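Local coordinates for topoisomerase I-like protein (PDB 2B9S) that probably relaxes supercoiled DNA as the large subunit of a heterodimeric type IB topoisomerase, transiently cutting and rejoining one strand, at residues K174-V179 against W218-A223. Numbering follows the deposited sequence.
Sequences KLKVRV and WRDSVA. With nucleotides of chain C.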
# COMPACT_ATOMS: atom_id res chain seq x y z
N LYS D 174 -19.02 5.72 -0.93
CA LYS D 174 -19.43 5.81 0.46
C LYS D 174 -18.66 6.91 1.22
O LYS D 174 -17.46 7.15 0.97
CB LYS D 174 -19.25 4.46 1.14
CG LYS D 174 -19.76 4.39 2.60
CD LYS D 174 -19.42 3.05 3.13
CE LYS D 174 -20.40 2.60 4.19
NZ LYS D 174 -19.94 2.95 5.53
N LEU D 175 -19.36 7.59 2.14
CA LEU D 175 -18.73 8.64 2.93
C LEU D 175 -17.74 8.12 3.98
O LEU D 175 -18.09 7.29 4.84
CB LEU D 175 -19.77 9.59 3.56
CG LEU D 175 -19.32 10.79 4.44
CD1 LEU D 175 -18.50 11.79 3.68
CD2 LEU D 175 -20.52 11.49 5.12
N LYS D 176 -16.51 8.61 3.87
CA LYS D 176 -15.51 8.49 4.90
C LYS D 176 -15.67 9.74 5.79
O LYS D 176 -15.35 10.85 5.36
CB LYS D 176 -14.12 8.45 4.26
CG LYS D 176 -13.03 7.85 5.12
CD LYS D 176 -11.69 8.59 4.98
CE LYS D 176 -11.20 8.69 3.58
NZ LYS D 176 -9.74 8.99 3.49
N VAL D 177 -16.21 9.56 6.99
CA VAL D 177 -16.55 10.71 7.84
C VAL D 177 -15.33 11.37 8.50
O VAL D 177 -14.23 10.78 8.57
CB VAL D 177 -17.68 10.41 8.87
CG1 VAL D 177 -18.91 9.80 8.19
CG2 VAL D 177 -17.18 9.53 10.05
N ARG D 178 -15.55 12.61 8.95
CA ARG D 178 -14.55 13.39 9.69
C ARG D 178 -14.14 12.68 10.98
O ARG D 178 -14.99 12.31 11.77
CB ARG D 178 -15.09 14.79 10.02
CG ARG D 178 -13.99 15.76 10.51
CD ARG D 178 -14.49 17.19 10.62
NE ARG D 178 -14.80 17.80 9.32
CZ ARG D 178 -13.96 18.51 8.56
NH1 ARG D 178 -12.70 18.74 8.92
NH2 ARG D 178 -14.40 19.00 7.42
N VAL D 179 -12.84 12.50 11.14
CA VAL D 179 -12.25 11.96 12.36
C VAL D 179 -12.23 13.03 13.48
O VAL D 179 -11.68 14.13 13.31
CB VAL D 179 -10.82 11.44 12.09
CG1 VAL D 179 -10.24 10.73 13.33
CG2 VAL D 179 -10.81 10.52 10.88
N TRP D 218 -6.87 5.51 14.59
CA TRP D 218 -8.32 5.65 14.60
C TRP D 218 -8.94 4.56 13.74
O TRP D 218 -8.26 3.88 12.96
CB TRP D 218 -8.78 7.04 14.19
CG TRP D 218 -8.62 7.32 12.75
CD1 TRP D 218 -9.54 7.11 11.76
CD2 TRP D 218 -7.46 7.87 12.11
NE1 TRP D 218 -9.03 7.48 10.55
CE2 TRP D 218 -7.75 7.95 10.72
CE3 TRP D 218 -6.20 8.30 12.57
CZ2 TRP D 218 -6.83 8.45 9.78
CZ3 TRP D 218 -5.27 8.80 11.62
CH2 TRP D 218 -5.61 8.85 10.24
N ARG D 219 -10.23 4.37 13.90
CA ARG D 219 -10.93 3.37 13.12
C ARG D 219 -11.71 4.09 12.02
O ARG D 219 -12.52 4.99 12.28
CB ARG D 219 -11.81 2.55 14.06
CG ARG D 219 -12.43 1.34 13.44
CD ARG D 219 -13.07 0.47 14.51
NE ARG D 219 -12.07 -0.12 15.41
CZ ARG D 219 -11.45 -1.28 15.17
NH1 ARG D 219 -11.73 -1.96 14.05
NH2 ARG D 219 -10.56 -1.75 16.04
N ASP D 220 -11.41 3.73 10.78
CA ASP D 220 -11.98 4.39 9.59
C ASP D 220 -13.45 3.98 9.36
O ASP D 220 -13.80 2.82 9.53
CB ASP D 220 -11.08 4.09 8.38
CG ASP D 220 -11.82 4.13 7.06
OD1 ASP D 220 -11.81 5.20 6.43
OD2 ASP D 220 -12.38 3.07 6.64
N SER D 221 -14.31 4.93 8.99
CA SER D 221 -15.76 4.69 8.94
C SER D 221 -16.27 3.88 7.75
O SER D 221 -17.37 3.32 7.82
CB SER D 221 -16.52 6.01 9.02
OG SER D 221 -16.30 6.79 7.86
N VAL D 222 -15.51 3.82 6.66
CA VAL D 222 -15.93 3.08 5.47
C VAL D 222 -16.16 1.58 5.76
O VAL D 222 -17.21 1.05 5.46
CB VAL D 222 -14.96 3.29 4.27
CG1 VAL D 222 -15.34 2.42 3.10
CG2 VAL D 222 -14.93 4.76 3.85
N ALA D 223 -15.16 0.93 6.37
CA ALA D 223 -15.16 -0.52 6.64
C ALA D 223 -14.61 -0.86 8.05
O ALA D 223 -14.44 -2.05 8.38
CB ALA D 223 -14.37 -1.27 5.54
P DA C 13 -8.57 5.57 1.93
OP1 DA C 13 -9.38 6.75 1.59
OP2 DA C 13 -8.75 4.93 3.22
O5' DA C 13 -8.78 4.44 0.80
C5' DA C 13 -8.49 4.69 -0.58
C4' DA C 13 -7.79 3.48 -1.15
O4' DA C 13 -6.39 3.46 -0.80
C3' DA C 13 -8.34 2.14 -0.67
O3' DA C 13 -8.52 1.40 -1.85
C2' DA C 13 -7.26 1.59 0.31
C1' DA C 13 -6.00 2.19 -0.31
N9 DA C 13 -4.91 2.41 0.64
C8 DA C 13 -5.01 3.18 1.77
N7 DA C 13 -3.91 3.22 2.48
C5 DA C 13 -3.02 2.44 1.74
C6 DA C 13 -1.66 2.08 1.97
N6 DA C 13 -0.96 2.53 3.00
N1 DA C 13 -1.06 1.27 1.08
C2 DA C 13 -1.77 0.84 0.00
N3 DA C 13 -3.05 1.10 -0.31
C4 DA C 13 -3.63 1.91 0.61
O HOH W 1 -13.64 8.09 9.19
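The hydroxyl of S221 receives the backbone N-H of V177: V177 N to S221 OG is 2.9 Å, and the 166° angle at the hydrogen makes the bond nearly straight. With chi1 at 67°, OG sits between the backbone N and carbonyl carbon of its own residue, on the side of V177, whose CG2 lies 3.7 Å from S221 CB. A water joins the same two residues, donating to V177 O and accepting from S221 N. The two segments run nearly antiparallel, and the bonds between them at this point pass through the S221 hydroxyl and the water.

V222 lies obliquely against K176, its CG2 3.8 Å from K176 CB and as far from CG. D220 crosses the K176 side chain at about a right angle; its OD1 is 3.2 Å from K176 CG, whereas bends at chi2 and chi3 turn CD and CE away, and K176 NZ ends 5.2 Å from D220 OD1, the charged atoms not touching. K176 NZ instead donates to DA13 OP1 of chain C, at 3.0 Å from K176 NZ to DA13 OP1, and also forms a salt bridge with E158, consistent with a DNA-backbone contact by this region. The K174 side chain runs alongside V222, reversed in direction, with K174 CD 4.1 Å from V222 CG1, and its NZ makes a weak bond to V222 O.

At the other end V179 approaches W218 across one face: CG2 is 3.8 Å from the centroid of the five-membered ring and 25° off its normal, a CH-pi contact displaced toward the rim near NE1.

The contact thus joins two sheets of the DNA-binding region. Strand 175-176 pairs with 161-162, and L175 packs on helices 54-64 and 75-89; strand 216-219 lies between 185-187 and 226-229, where W218 touches K227.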